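Local coordinates for uncharacterized protein (Bacteroides ovatus CL02T12C04, PDB 6PTM), which probably hydrolyses carrageenan sugar chains from their ends, as an exo-acting glycoside hydrolase of family GH42, at residues 348-353 against 357-362; 296-301 against 361-366; 322-327 against 331-336; 566-571 against 577-582. All coordinates share one frame; numbering follows the deposited sequence.

From the N terminus, contact 2 opens first. Its loop 296-301, after strand 288-292, packs on helix 358-385 at 361-366, about 60 residues later. Within that span, contact 3 joins the end of helix 310-324 to helix 327-334. Contact 1 also opens within that span and closes the tight loop that leads into helix 358-385. It ends on the same helix stretch as contact 2, with Phe361 and Asp362 common to both. Asp362 also reaches back to His324 and Trp334 of contact 3. Contact 4 comes much later, where strand 564-567 of a second parallel sheet is followed by helices. Phe361 packs against Lys570 and Ala571 there. Helix 358-385 thus touches loop 296-301, the corner of helices 310-324 and 327-334, and the 566-582 region.

Contact 1 (348-353 against 357-362); sequences RIMQAS and SPMYFD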
loop_
_atom_site.group_PDB
_atom_site.type_symbol
_atom_site.label_atom_id
_atom_site.label_comp_id
_atom_site.label_asym_id
_atom_site.label_seq_id
_atom_site.Cartn_x
_atom_site.Cartn_y
_atom_site.Cartn_z
ATOM N N ARG A 348 15.163 -1.717 -29.035
ATOM C CA ARG A 348 14.014 -1.032 -28.377
ATOM C C ARG A 348 13.417 -1.888 -27.242
ATOM O O ARG A 348 12.457 -1.460 -26.626
ATOM C CB ARG A 348 12.927 -0.739 -29.409
ATOM C CG ARG A 348 13.132 0.577 -30.151
ATOM C CD ARG A 348 14.504 0.734 -30.775
ATOM N NE ARG A 348 14.497 1.778 -31.790
ATOM C CZ ARG A 348 15.573 2.226 -32.421
ATOM N NH1 ARG A 348 16.772 1.767 -32.121
ATOM N NH2 ARG A 348 15.440 3.165 -33.345
ATOM N N ILE A 349 13.948 -3.075 -27.000
ATOM C CA ILE A 349 13.549 -3.981 -25.893
ATOM C C ILE A 349 14.828 -4.666 -25.415
ATOM O O ILE A 349 15.713 -4.866 -26.258
ATOM C CB ILE A 349 12.473 -4.965 -26.396
ATOM C CG1 ILE A 349 11.780 -5.662 -25.222
ATOM C CG2 ILE A 349 13.070 -5.975 -27.388
ATOM C CD1 ILE A 349 10.431 -6.222 -25.571
ATOM N N MET A 350 14.931 -4.959 -24.115
ATOM C CA MET A 350 16.112 -5.554 -23.509
ATOM C C MET A 350 15.923 -7.081 -23.441
ATOM O O MET A 350 14.763 -7.594 -23.465
ATOM C CB MET A 350 16.352 -5.000 -22.105
ATOM C CG MET A 350 16.748 -3.535 -22.084
ATOM S SD MET A 350 18.361 -3.271 -22.800
ATOM C CE MET A 350 17.849 -2.753 -24.430
ATOM N N GLN A 351 17.046 -7.770 -23.316
ATOM C CA GLN A 351 17.106 -9.224 -23.014
ATOM C C GLN A 351 17.517 -9.380 -21.549
ATOM O O GLN A 351 18.394 -8.621 -21.084
ATOM C CB GLN A 351 18.063 -9.918 -24.003
ATOM C CG GLN A 351 17.701 -9.724 -25.481
ATOM C CD GLN A 351 16.350 -10.281 -25.858
ATOM O OE1 GLN A 351 15.963 -11.361 -25.406
ATOM N NE2 GLN A 351 15.610 -9.563 -26.702
ATOM N N ALA A 352 16.938 -10.346 -20.848
ATOM C CA ALA A 352 17.306 -10.660 -19.454
ATOM C C ALA A 352 18.805 -10.929 -19.348
ATOM O O ALA A 352 19.389 -10.492 -18.390
ATOM C CB ALA A 352 16.500 -11.837 -18.956
ATOM N N SER A 353 19.420 -11.589 -20.330
ATOM C CA SER A 353 20.884 -11.899 -20.377
ATOM C C SER A 353 21.763 -10.643 -20.327
ATOM O O SER A 353 22.949 -10.780 -20.002
ATOM C CB SER A 353 21.244 -12.659 -21.619
ATOM O OG SER A 353 20.909 -11.882 -22.770
ATOM N N SER A 357 24.971 -5.173 -17.783
ATOM C CA SER A 357 25.686 -4.408 -18.831
ATOM C C SER A 357 25.270 -2.952 -18.733
ATOM O O SER A 357 24.154 -2.627 -18.288
ATOM C CB SER A 357 25.412 -4.903 -20.200
ATOM O OG SER A 357 24.040 -4.725 -20.510
ATOM N N PRO A 358 26.162 -2.048 -19.169
ATOM C CA PRO A 358 25.844 -0.622 -19.213
ATOM C C PRO A 358 24.643 -0.256 -20.079
ATOM O O PRO A 358 23.845 0.522 -19.574
ATOM C CB PRO A 358 27.158 -0.006 -19.702
ATOM C CG PRO A 358 28.181 -0.962 -19.123
ATOM C CD PRO A 358 27.585 -2.312 -19.470
ATOM N N MET A 359 24.461 -0.869 -21.252
ATOM C CA MET A 359 23.315 -0.518 -22.114
ATOM C C MET A 359 22.011 -0.872 -21.372
ATOM O O MET A 359 21.032 -0.115 -21.468
ATOM C CB MET A 359 23.335 -1.221 -23.467
ATOM C CG MET A 359 22.101 -0.885 -24.233
ATOM S SD MET A 359 21.950 -1.594 -25.867
ATOM C CE MET A 359 21.715 -3.326 -25.439
ATOM N N TYR A 360 22.011 -1.995 -20.677
ATOM C CA TYR A 360 20.835 -2.468 -19.918
ATOM C C TYR A 360 20.544 -1.474 -18.818
ATOM O O TYR A 360 19.361 -1.136 -18.634
ATOM C CB TYR A 360 21.103 -3.861 -19.371
ATOM C CG TYR A 360 19.978 -4.480 -18.580
ATOM C CD1 TYR A 360 19.772 -4.153 -17.241
ATOM C CD2 TYR A 360 19.161 -5.449 -19.144
ATOM C CE1 TYR A 360 18.777 -4.766 -16.493
ATOM C CE2 TYR A 360 18.173 -6.073 -18.406
ATOM C CZ TYR A 360 17.997 -5.755 -17.070
ATOM O OH TYR A 360 17.016 -6.379 -16.355
ATOM N N PHE A 361 21.576 -1.089 -18.065
ATOM C CA PHE A 361 21.403 -0.169 -16.935
ATOM C C PHE A 361 20.746 1.119 -17.444
ATOM O O PHE A 361 19.784 1.628 -16.854
ATOM C CB PHE A 361 22.735 0.158 -16.265
ATOM C CG PHE A 361 22.478 1.169 -15.194
ATOM C CD1 PHE A 361 22.494 2.515 -15.483
ATOM C CD2 PHE A 361 22.056 0.753 -13.950
ATOM C CE1 PHE A 361 22.165 3.450 -14.521
ATOM C CE2 PHE A 361 21.694 1.681 -12.995
ATOM C CZ PHE A 361 21.750 3.029 -13.280
ATOM N N ASP A 362 21.324 1.667 -18.504
ATOM C CA ASP A 362 20.890 2.932 -19.138
ATOM C C ASP A 362 19.438 2.799 -19.571
ATOM O O ASP A 362 18.662 3.764 -19.348
ATOM C CB ASP A 362 21.813 3.314 -20.287
ATOM C CG ASP A 362 23.117 3.949 -19.818
ATOM O OD1 ASP A 362 23.240 4.244 -18.588
ATOM O OD2 ASP A 362 24.008 4.102 -20.658
#
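A Met-aromatic contact between Met350 and Tyr360 holds an incoming loop against the first turn of helix 358-385. The sulfur SD of Met350 lies 5.3 Å from the centre of the Tyr360 ring and meets it obliquely, 55° off the ring normal. The same SD rests 3.9 Å from Tyr360 CA, so it touches helix backbone as well as ring. Nearer the loop, Met350 CB comes within 4.1 Å of Tyr360 CD2. The Met350 chain bends at both of its outer torsions, and this brings its methyl group to the neighbouring methionine. There Met350 CE meets Met359 CE at 4.0 Å. Tyr360 has CG anti to its own N (chi1 -179°), which brings the ring close to the loop. Gln351 O then sits at the ring edge, near its plane, 3.7 Å from Tyr360 CE2. The amide of Gln351 turns elsewhere, to Glu300. Ser357 is the N-cap of the helix: its OG accepts a weak bond from Tyr360 N at 3.4 Å. Met350 also joins its backbone to Cys298 and Glu300. The arrangement is that of an N-capped helix start with its own lead-in loop folded along it, here in the part of the chain that matches the beta-galactosidase family.

Contact 2 (296-301 against 361-366); sequences WNCIEK and FDFMAF
The ring of Phe363 meets Cys298 at its edge, while Phe316 of helix 310-324 meets the same ring edge-to-face. Cys298 SG lies close to the ring plane, 4.8 Å from the ring centre and 78° off the normal. Its nearest ring atom is Phe363 CE2, at 3.7 Å. This is a cysteine sulfur-aromatic contact made at the ring C-H groups. With SG between the backbone N and the carbonyl carbon (chi1 64°), the thiol meets the helix side chains. SG also meets a second sulfur: Cys298 SG and Met364 SD are 3.5 Å apart, a packing contact and not a bond. Met364 is bent at chi2 and then runs straight, which carries its methyl past the cysteine to the next residue. Met364 CE touches Ile299 CG1 at 3.8 Å, and the two side chains cross at about a right angle. The backbone N of Cys298 is bonded to Asp406, and its loop pairs with Met350. Loop 296-301, which follows strand 288-292, is thus packed on helix 358-385. All three meeting points are apolar, so dispersion between polarisable sulfurs, ring edge and methyl groups probably supplies most of the attraction.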
loop_
_atom_site.group_PDB
_atom_site.type_symbol
_atom_site.label_atom_id
_atom_site.label_comp_id
_atom_site.label_asym_id
_atom_site.label_seq_id
_atom_site.Cartn_x
_atom_site.Cartn_y
_atom_site.Cartn_z
ATOM N N TRP A 296 5.731 -0.259 -17.766
ATOM C CA TRP A 296 6.293 -0.233 -19.134
ATOM C C TRP A 296 7.379 -1.295 -19.228
ATOM O O TRP A 296 8.537 -0.954 -19.585
ATOM C CB TRP A 296 6.800 1.173 -19.458
ATOM C CG TRP A 296 5.688 2.151 -19.700
ATOM C CD1 TRP A 296 5.190 2.518 -20.913
ATOM C CD2 TRP A 296 4.906 2.862 -18.723
ATOM N NE1 TRP A 296 4.180 3.423 -20.767
ATOM C CE2 TRP A 296 4.000 3.680 -19.440
ATOM C CE3 TRP A 296 4.934 2.948 -17.331
ATOM C CZ2 TRP A 296 3.092 4.521 -18.813
ATOM C CZ3 TRP A 296 4.039 3.785 -16.704
ATOM C CH2 TRP A 296 3.125 4.555 -17.435
ATOM N N ASN A 297 7.027 -2.521 -18.818
ATOM C CA ASN A 297 7.975 -3.655 -18.816
ATOM C C ASN A 297 8.545 -3.805 -20.227
ATOM O O ASN A 297 7.793 -3.664 -21.202
ATOM C CB ASN A 297 7.347 -4.975 -18.382
ATOM C CG ASN A 297 6.797 -4.948 -16.972
ATOM O OD1 ASN A 297 7.239 -4.148 -16.149
ATOM N ND2 ASN A 297 5.893 -5.883 -16.656
ATOM N N CYS A 298 9.838 -4.084 -20.310
ATOM C CA CYS A 298 10.623 -3.959 -21.555
ATOM C C CYS A 298 11.680 -5.078 -21.619
ATOM O O CYS A 298 12.706 -4.866 -22.261
ATOM C CB CYS A 298 11.219 -2.556 -21.612
ATOM S SG CYS A 298 12.412 -2.203 -20.296
ATOM N N ILE A 299 11.457 -6.210 -20.956
ATOM C CA ILE A 299 12.310 -7.426 -21.110
ATOM C C ILE A 299 11.555 -8.418 -22.006
ATOM O O ILE A 299 10.391 -8.803 -21.726
ATOM C CB ILE A 299 12.738 -8.017 -19.761
ATOM C CG1 ILE A 299 13.610 -7.007 -19.010
ATOM C CG2 ILE A 299 13.447 -9.356 -19.960
ATOM C CD1 ILE A 299 13.954 -7.397 -17.594
ATOM N N GLU A 300 12.152 -8.782 -23.130
ATOM C CA GLU A 300 11.389 -9.579 -24.111
ATOM C C GLU A 300 10.948 -10.906 -23.462
ATOM O O GLU A 300 11.722 -11.446 -22.677
ATOM C CB GLU A 300 12.235 -9.820 -25.342
ATOM C CG GLU A 300 11.403 -10.396 -26.465
ATOM C CD GLU A 300 12.094 -10.241 -27.794
ATOM O OE1 GLU A 300 11.376 -10.362 -28.806
ATOM O OE2 GLU A 300 13.351 -9.985 -27.794
ATOM N N LYS A 301 9.752 -11.400 -23.820
ATOM C CA LYS A 301 9.221 -12.727 -23.371
ATOM C C LYS A 301 8.766 -12.668 -21.910
ATOM O O LYS A 301 8.663 -13.736 -21.303
ATOM C CB LYS A 301 10.292 -13.834 -23.386
ATOM C CG LYS A 301 11.106 -14.000 -24.665
ATOM C CD LYS A 301 10.254 -14.220 -25.887
ATOM C CE LYS A 301 11.101 -14.340 -27.133
ATOM N NZ LYS A 301 10.250 -14.557 -28.326
ATOM N N PHE A 361 21.576 -1.089 -18.065
ATOM C CA PHE A 361 21.403 -0.169 -16.935
ATOM C C PHE A 361 20.746 1.119 -17.444
ATOM O O PHE A 361 19.784 1.628 -16.854
ATOM C CB PHE A 361 22.735 0.158 -16.265
ATOM C CG PHE A 361 22.478 1.169 -15.194
ATOM C CD1 PHE A 361 22.494 2.515 -15.483
ATOM C CD2 PHE A 361 22.056 0.753 -13.950
ATOM C CE1 PHE A 361 22.165 3.450 -14.521
ATOM C CE2 PHE A 361 21.694 1.681 -12.995
ATOM C CZ PHE A 361 21.750 3.029 -13.280
ATOM N N ASP A 362 21.324 1.667 -18.504
ATOM C CA ASP A 362 20.890 2.932 -19.138
ATOM C C ASP A 362 19.438 2.799 -19.571
ATOM O O ASP A 362 18.662 3.764 -19.348
ATOM C CB ASP A 362 21.813 3.314 -20.287
ATOM C CG ASP A 362 23.117 3.949 -19.818
ATOM O OD1 ASP A 362 23.240 4.244 -18.588
ATOM O OD2 ASP A 362 24.008 4.102 -20.658
ATOM N N PHE A 363 19.087 1.682 -20.207
ATOM C CA PHE A 363 17.713 1.489 -20.729
ATOM C C PHE A 363 16.714 1.536 -19.551
ATOM O O PHE A 363 15.675 2.233 -19.634
ATOM C CB PHE A 363 17.625 0.188 -21.519
ATOM C CG PHE A 363 16.457 0.155 -22.458
ATOM C CD1 PHE A 363 16.629 0.455 -23.796
ATOM C CD2 PHE A 363 15.199 -0.221 -22.005
ATOM C CE1 PHE A 363 15.538 0.476 -24.652
ATOM C CE2 PHE A 363 14.117 -0.234 -22.873
ATOM C CZ PHE A 363 14.288 0.121 -24.195
ATOM N N MET A 364 17.020 0.828 -18.460
ATOM C CA MET A 364 16.090 0.693 -17.316
ATOM C C MET A 364 16.013 2.033 -16.569
ATOM O O MET A 364 14.895 2.408 -16.148
ATOM C CB MET A 364 16.510 -0.430 -16.361
ATOM C CG MET A 364 16.515 -1.811 -16.972
ATOM S SD MET A 364 15.151 -2.121 -18.085
ATOM C CE MET A 364 15.590 -3.769 -18.648
ATOM N N ALA A 365 17.145 2.742 -16.443
ATOM C CA ALA A 365 17.246 4.038 -15.745
ATOM C C ALA A 365 16.449 5.082 -16.540
ATOM O O ALA A 365 15.644 5.807 -15.935
ATOM C CB ALA A 365 18.704 4.416 -15.599
ATOM N N PHE A 366 16.627 5.085 -17.867
ATOM C CA PHE A 366 15.877 5.960 -18.788
ATOM C C PHE A 366 14.383 5.629 -18.650
ATOM O O PHE A 366 13.569 6.565 -18.568
ATOM C CB PHE A 366 16.362 5.835 -20.235
ATOM C CG PHE A 366 15.314 6.309 -21.217
ATOM C CD1 PHE A 366 15.001 7.654 -21.310
ATOM C CD2 PHE A 366 14.589 5.424 -21.991
ATOM C CE1 PHE A 366 14.001 8.095 -22.160
ATOM C CE2 PHE A 366 13.597 5.867 -22.858
ATOM C CZ PHE A 366 13.310 7.209 -22.946
#

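Contact 3 (322-327 against 331-336); sequences NKHGNI and NELWST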
loop_
_atom_site.group_PDB
_atom_site.type_symbol
_atom_site.label_atom_id
_atom_site.label_comp_id
_atom_site.label_asym_id
_atom_site.label_seq_id
_atom_site.Cartn_x
_atom_site.Cartn_y
_atom_site.Cartn_z
ATOM N N ASN A 322 22.517 13.597 -21.763
ATOM C CA ASN A 322 22.565 14.191 -20.410
ATOM C C ASN A 322 23.356 13.282 -19.473
ATOM O O ASN A 322 24.152 13.820 -18.744
ATOM C CB ASN A 322 21.177 14.445 -19.836
ATOM C CG ASN A 322 21.264 15.049 -18.461
ATOM O OD1 ASN A 322 21.649 16.199 -18.335
ATOM N ND2 ASN A 322 20.938 14.274 -17.436
ATOM N N LYS A 323 23.160 11.955 -19.502
ATOM C CA LYS A 323 23.848 11.043 -18.562
ATOM C C LYS A 323 25.354 11.079 -18.858
ATOM O O LYS A 323 26.144 11.172 -17.913
ATOM C CB LYS A 323 23.330 9.608 -18.689
ATOM C CG LYS A 323 23.984 8.573 -17.756
ATOM C CD LYS A 323 23.811 8.873 -16.275
ATOM C CE LYS A 323 24.765 8.155 -15.336
ATOM N NZ LYS A 323 24.306 6.782 -15.048
ATOM N N HIS A 324 25.750 10.938 -20.120
ATOM C CA HIS A 324 27.155 10.599 -20.464
ATOM C C HIS A 324 27.961 11.840 -20.888
ATOM O O HIS A 324 29.199 11.766 -20.853
ATOM C CB HIS A 324 27.195 9.503 -21.541
ATOM C CG HIS A 324 26.699 8.181 -21.068
ATOM N ND1 HIS A 324 27.349 7.451 -20.074
ATOM C CD2 HIS A 324 25.600 7.484 -21.423
ATOM C CE1 HIS A 324 26.666 6.341 -19.860
ATOM N NE2 HIS A 324 25.573 6.344 -20.654
ATOM N N GLY A 325 27.302 12.902 -21.346
ATOM C CA GLY A 325 27.957 14.169 -21.736
ATOM C C GLY A 325 28.527 14.110 -23.145
ATOM O O GLY A 325 28.139 14.927 -23.955
ATOM N N ASN A 326 29.410 13.154 -23.420
ATOM C CA ASN A 326 30.016 12.999 -24.762
ATOM C C ASN A 326 29.865 11.544 -25.203
ATOM O O ASN A 326 29.857 10.607 -24.334
ATOM C CB ASN A 326 31.466 13.514 -24.788
ATOM C CG ASN A 326 32.405 12.687 -23.935
ATOM O OD1 ASN A 326 32.619 11.514 -24.208
ATOM N ND2 ASN A 326 33.005 13.291 -22.923
ATOM N N ILE A 327 29.696 11.358 -26.514
ATOM C CA ILE A 327 29.428 10.019 -27.103
ATOM C C ILE A 327 30.599 9.079 -26.803
ATOM O O ILE A 327 30.383 7.868 -26.766
ATOM C CB ILE A 327 29.129 10.105 -28.611
ATOM C CG1 ILE A 327 28.562 8.779 -29.140
ATOM C CG2 ILE A 327 30.369 10.539 -29.401
ATOM C CD1 ILE A 327 27.172 8.439 -28.625
ATOM N N ASN A 331 30.286 5.177 -25.748
ATOM C CA ASN A 331 30.936 4.156 -26.613
ATOM C C ASN A 331 31.839 3.272 -25.732
ATOM O O ASN A 331 31.838 2.066 -25.953
ATOM C CB ASN A 331 31.727 4.803 -27.764
ATOM C CG ASN A 331 30.871 5.212 -28.949
ATOM O OD1 ASN A 331 29.757 4.719 -29.150
ATOM N ND2 ASN A 331 31.364 6.130 -29.751
ATOM N N GLU A 332 32.602 3.861 -24.812
ATOM C CA GLU A 332 33.501 3.132 -23.882
ATOM C C GLU A 332 32.659 2.152 -23.061
ATOM O O GLU A 332 33.133 1.057 -22.789
ATOM C CB GLU A 332 34.164 4.059 -22.860
ATOM C CG GLU A 332 35.317 4.885 -23.369
ATOM C CD GLU A 332 35.664 6.082 -22.482
ATOM O OE1 GLU A 332 35.209 6.114 -21.295
ATOM O OE2 GLU A 332 36.350 7.012 -22.987
ATOM N N LEU A 333 31.490 2.570 -22.581
ATOM C CA LEU A 333 30.681 1.716 -21.653
ATOM C C LEU A 333 29.897 0.652 -22.430
ATOM O O LEU A 333 29.822 -0.498 -21.984
ATOM C CB LEU A 333 29.744 2.593 -20.827
ATOM C CG LEU A 333 30.441 3.404 -19.739
ATOM C CD1 LEU A 333 29.556 4.522 -19.218
ATOM C CD2 LEU A 333 30.927 2.506 -18.604
ATOM N N TRP A 334 29.313 1.029 -23.557
ATOM C CA TRP A 334 28.452 0.130 -24.348
ATOM C C TRP A 334 29.287 -0.763 -25.291
ATOM O O TRP A 334 28.665 -1.622 -25.921
ATOM C CB TRP A 334 27.505 0.976 -25.176
ATOM C CG TRP A 334 26.343 1.575 -24.476
ATOM C CD1 TRP A 334 26.289 2.122 -23.229
ATOM C CD2 TRP A 334 25.074 1.819 -25.088
ATOM N NE1 TRP A 334 25.030 2.629 -22.996
ATOM C CE2 TRP A 334 24.286 2.515 -24.144
ATOM C CE3 TRP A 334 24.545 1.562 -26.362
ATOM C CZ2 TRP A 334 22.968 2.872 -24.409
ATOM C CZ3 TRP A 334 23.248 1.942 -26.626
ATOM C CH2 TRP A 334 22.466 2.564 -25.646
ATOM N N SER A 335 30.587 -0.462 -25.478
ATOM C CA SER A 335 31.506 -1.074 -26.479
ATOM C C SER A 335 30.957 -0.838 -27.886
ATOM O O SER A 335 30.782 -1.784 -28.612
ATOM C CB SER A 335 31.723 -2.533 -26.222
ATOM O OG SER A 335 32.318 -2.681 -24.950
ATOM N N THR A 336 30.683 0.410 -28.230
ATOM C CA THR A 336 30.043 0.796 -29.492
ATOM C C THR A 336 30.950 1.845 -30.142
ATOM O O THR A 336 31.945 2.248 -29.488
ATOM C CB THR A 336 28.592 1.255 -29.268
ATOM O OG1 THR A 336 28.630 2.224 -28.221
ATOM C CG2 THR A 336 27.625 0.142 -28.893
#
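His324 NE2 and Trp334 NE1 both bond to one oxygen, OD2 of Asp362 on helix 358-385. Sharing this oxygen, His324 NE2 and Trp334 NE1 lie 4.4 Å apart. Leu333 adds an apolar touch, its CD1 lying 3.5 Å from His324 CE1. The imidazole is held by the hydrogen bond at NE2 and covered on one face by Lys323 CG, which stands over the ring centre. Further along, Asn331 N donates to Ile327 O at 2.9 Å, a turn of helix 327-334. Asn331 CG lies beside its backbone N (chi1 -81°), which places the carboxamide near that carbonyl, with Asn331 CG 3.5 Å from Ile327 O. Its ND2 lies 3.9 Å from Ile327 CG1 and bonds to Tyr338 O, while Thr336 OG1 donates to Asn331 OD1 at 2.9 Å. The backbone carbonyl O of Asn331 accepts from Thr336 N at 3.0 Å. Replacing Asn331 by an alanine would probably leave the hydroxyl of Thr336 and the carbonyl of Tyr338 without these mates, and the chain beyond the helix freer to move. Gly325, just past helix 310-324, has positive phi. The two helices thus meet at a surface corner, joined through Asp362 to helix 358-385.

Contact 4 (566-571 against 577-582); sequences IFYTKA and AEHMND. With EDO (1,2-ethanediol), chain C.
Tyr568 holds CG anti to its backbone N (chi1 174°), which brings the end of the ring close to Met580. Met580 folds back at chi2 (-46°) and chi3 (-69°), which brings its sulfur to the ring. Met580 SD lies 3.8 Å from Tyr568 CE1 and 5.1 Å from the ring centre. This is an oblique Met-aromatic contact, and the two side chains cross at about a right angle. The same Tyr568 CE1 also stands at the edge of the His579 imidazole, near its plane, 4.4 Å from His579 CD2. The Tyr568 hydroxyl bonds to Ser573 and Arg405. A water bridges the segments: it donates to Phe567 O at 2.7 Å and lies in the plane of the imidazole, 2.8 Å from His579 NE2. His579 ND1 is hydrogen-bonded to Lys576. Thr569 is the N-cap of helix 570-575, its OG1 accepting from Ala571 N at 3.1 Å. Lys570, whose first side-chain bond points away from 577-582, forms a salt bridge with Asp410. Lys570 NZ also donates to O1 of an ethanediol at 2.8 Å, a molecule probably from the crystallisation liquor. A leucine in place of Lys570 would probably leave the Asp410 carboxylate without this positive partner. Tyr568 CE1 thus meets both the Met580 sulfur and the edge of the His579 imidazole, while the water supplies a polar link between Phe567 O and helix 579-590.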
loop_
_atom_site.group_PDB
_atom_site.type_symbol
_atom_site.label_atom_id
_atom_site.label_comp_id
_atom_site.label_asym_id
_atom_site.label_seq_id
_atom_site.Cartn_x
_atom_site.Cartn_y
_atom_site.Cartn_z
ATOM N N ILE A 566 17.873 1.456 6.277
ATOM C CA ILE A 566 18.563 0.530 5.348
ATOM C C ILE A 566 18.845 1.319 4.089
ATOM O O ILE A 566 17.870 1.802 3.504
ATOM C CB ILE A 566 17.685 -0.694 5.088
ATOM C CG1 ILE A 566 17.490 -1.491 6.372
ATOM C CG2 ILE A 566 18.223 -1.565 3.976
ATOM C CD1 ILE A 566 16.442 -2.522 6.225
ATOM N N PHE A 567 20.100 1.370 3.648
ATOM C CA PHE A 567 20.470 2.074 2.395
ATOM C C PHE A 567 19.923 1.348 1.166
ATOM O O PHE A 567 20.078 0.128 1.037
ATOM C CB PHE A 567 21.973 2.269 2.242
ATOM C CG PHE A 567 22.275 3.341 1.235
ATOM C CD1 PHE A 567 22.625 3.015 -0.060
ATOM C CD2 PHE A 567 22.087 4.674 1.563
ATOM C CE1 PHE A 567 22.855 4.022 -0.986
ATOM C CE2 PHE A 567 22.257 5.673 0.618
ATOM C CZ PHE A 567 22.674 5.342 -0.644
ATOM N N TYR A 568 19.248 2.103 0.295
ATOM C CA TYR A 568 18.663 1.598 -0.971
ATOM C C TYR A 568 19.231 2.436 -2.117
ATOM O O TYR A 568 19.285 3.683 -2.046
ATOM C CB TYR A 568 17.124 1.624 -0.980
ATOM C CG TYR A 568 16.551 1.236 -2.317
ATOM C CD1 TYR A 568 16.447 -0.093 -2.669
ATOM C CD2 TYR A 568 16.191 2.176 -3.274
ATOM C CE1 TYR A 568 16.014 -0.473 -3.929
ATOM C CE2 TYR A 568 15.716 1.803 -4.529
ATOM C CZ TYR A 568 15.655 0.472 -4.871
ATOM O OH TYR A 568 15.182 0.044 -6.086
ATOM N N THR A 569 19.665 1.789 -3.181
ATOM C CA THR A 569 20.052 2.505 -4.429
ATOM C C THR A 569 19.631 1.699 -5.654
ATOM O O THR A 569 19.864 0.485 -5.684
ATOM C CB THR A 569 21.545 2.820 -4.504
ATOM O OG1 THR A 569 21.747 3.488 -5.762
ATOM C CG2 THR A 569 22.425 1.603 -4.323
ATOM N N LYS A 570 19.068 2.396 -6.629
ATOM C CA LYS A 570 18.719 1.869 -7.967
ATOM C C LYS A 570 19.970 1.333 -8.665
ATOM O O LYS A 570 19.794 0.490 -9.530
ATOM C CB LYS A 570 18.083 2.980 -8.808
ATOM C CG LYS A 570 16.676 3.377 -8.353
ATOM C CD LYS A 570 16.073 4.568 -9.111
ATOM C CE LYS A 570 16.682 5.871 -8.646
ATOM N NZ LYS A 570 16.226 7.044 -9.435
ATOM N N ALA A 571 21.164 1.842 -8.360
ATOM C CA ALA A 571 22.440 1.288 -8.894
ATOM C C ALA A 571 22.516 -0.231 -8.658
ATOM O O ALA A 571 22.907 -0.949 -9.574
ATOM C CB ALA A 571 23.626 2.000 -8.262
ATOM N N ALA A 577 20.036 -9.355 -10.061
ATOM C CA ALA A 577 18.867 -10.208 -10.322
ATOM C C ALA A 577 17.986 -10.190 -9.071
ATOM O O ALA A 577 16.776 -10.216 -9.226
ATOM C CB ALA A 577 19.315 -11.620 -10.667
ATOM N N GLU A 578 18.589 -10.149 -7.887
ATOM C CA GLU A 578 17.888 -10.472 -6.611
ATOM C C GLU A 578 18.283 -9.500 -5.494
ATOM O O GLU A 578 18.477 -9.950 -4.353
ATOM C CB GLU A 578 18.214 -11.923 -6.236
ATOM C CG GLU A 578 17.745 -12.935 -7.267
ATOM C CD GLU A 578 17.976 -14.370 -6.820
ATOM O OE1 GLU A 578 19.054 -14.650 -6.321
ATOM O OE2 GLU A 578 17.072 -15.182 -6.969
ATOM N N HIS A 579 18.331 -8.195 -5.782
ATOM C CA HIS A 579 18.741 -7.197 -4.782
ATOM C C HIS A 579 17.708 -7.154 -3.637
ATOM O O HIS A 579 18.109 -6.985 -2.480
ATOM C CB HIS A 579 18.923 -5.823 -5.411
ATOM C CG HIS A 579 19.472 -4.881 -4.402
ATOM N ND1 HIS A 579 20.647 -5.154 -3.740
ATOM C CD2 HIS A 579 19.006 -3.720 -3.895
ATOM C CE1 HIS A 579 20.898 -4.204 -2.861
ATOM N NE2 HIS A 579 19.929 -3.280 -2.964
ATOM N N MET A 580 16.420 -7.266 -3.956
ATOM C CA MET A 580 15.357 -7.083 -2.948
ATOM C C MET A 580 15.252 -8.331 -2.066
ATOM O O MET A 580 14.831 -8.168 -0.915
ATOM C CB MET A 580 14.032 -6.751 -3.619
ATOM C CG MET A 580 14.050 -5.354 -4.287
ATOM S SD MET A 580 14.748 -4.035 -3.249
ATOM C CE MET A 580 13.456 -3.942 -2.006
ATOM N N ASN A 581 15.737 -9.499 -2.505
ATOM C CA ASN A 581 15.909 -10.627 -1.540
ATOM C C ASN A 581 16.822 -10.145 -0.422
ATOM O O ASN A 581 16.538 -10.446 0.749
ATOM C CB ASN A 581 16.526 -11.879 -2.155
ATOM C CG ASN A 581 15.649 -12.543 -3.184
ATOM O OD1 ASN A 581 14.688 -11.987 -3.659
ATOM N ND2 ASN A 581 15.975 -13.757 -3.543
ATOM N N ASP A 582 17.939 -9.497 -0.766
ATOM C CA ASP A 582 18.938 -9.028 0.222
ATOM C C ASP A 582 18.321 -7.914 1.089
ATOM O O ASP A 582 18.505 -7.867 2.350
ATOM C CB ASP A 582 20.214 -8.574 -0.506
ATOM C CG ASP A 582 20.911 -9.716 -1.219
ATOM O OD1 ASP A 582 20.812 -10.823 -0.708
ATOM O OD2 ASP A 582 21.489 -9.483 -2.307
HETATM C C1 EDO C . 17.033 6.096 -12.787
HETATM O O1 EDO C . 16.742 7.304 -12.146
HETATM C C2 EDO C . 18.264 5.492 -12.190
HETATM O O2 EDO C . 19.462 6.158 -12.528
HETATM O O HOH W 1 20.610 -1.242 -1.242
#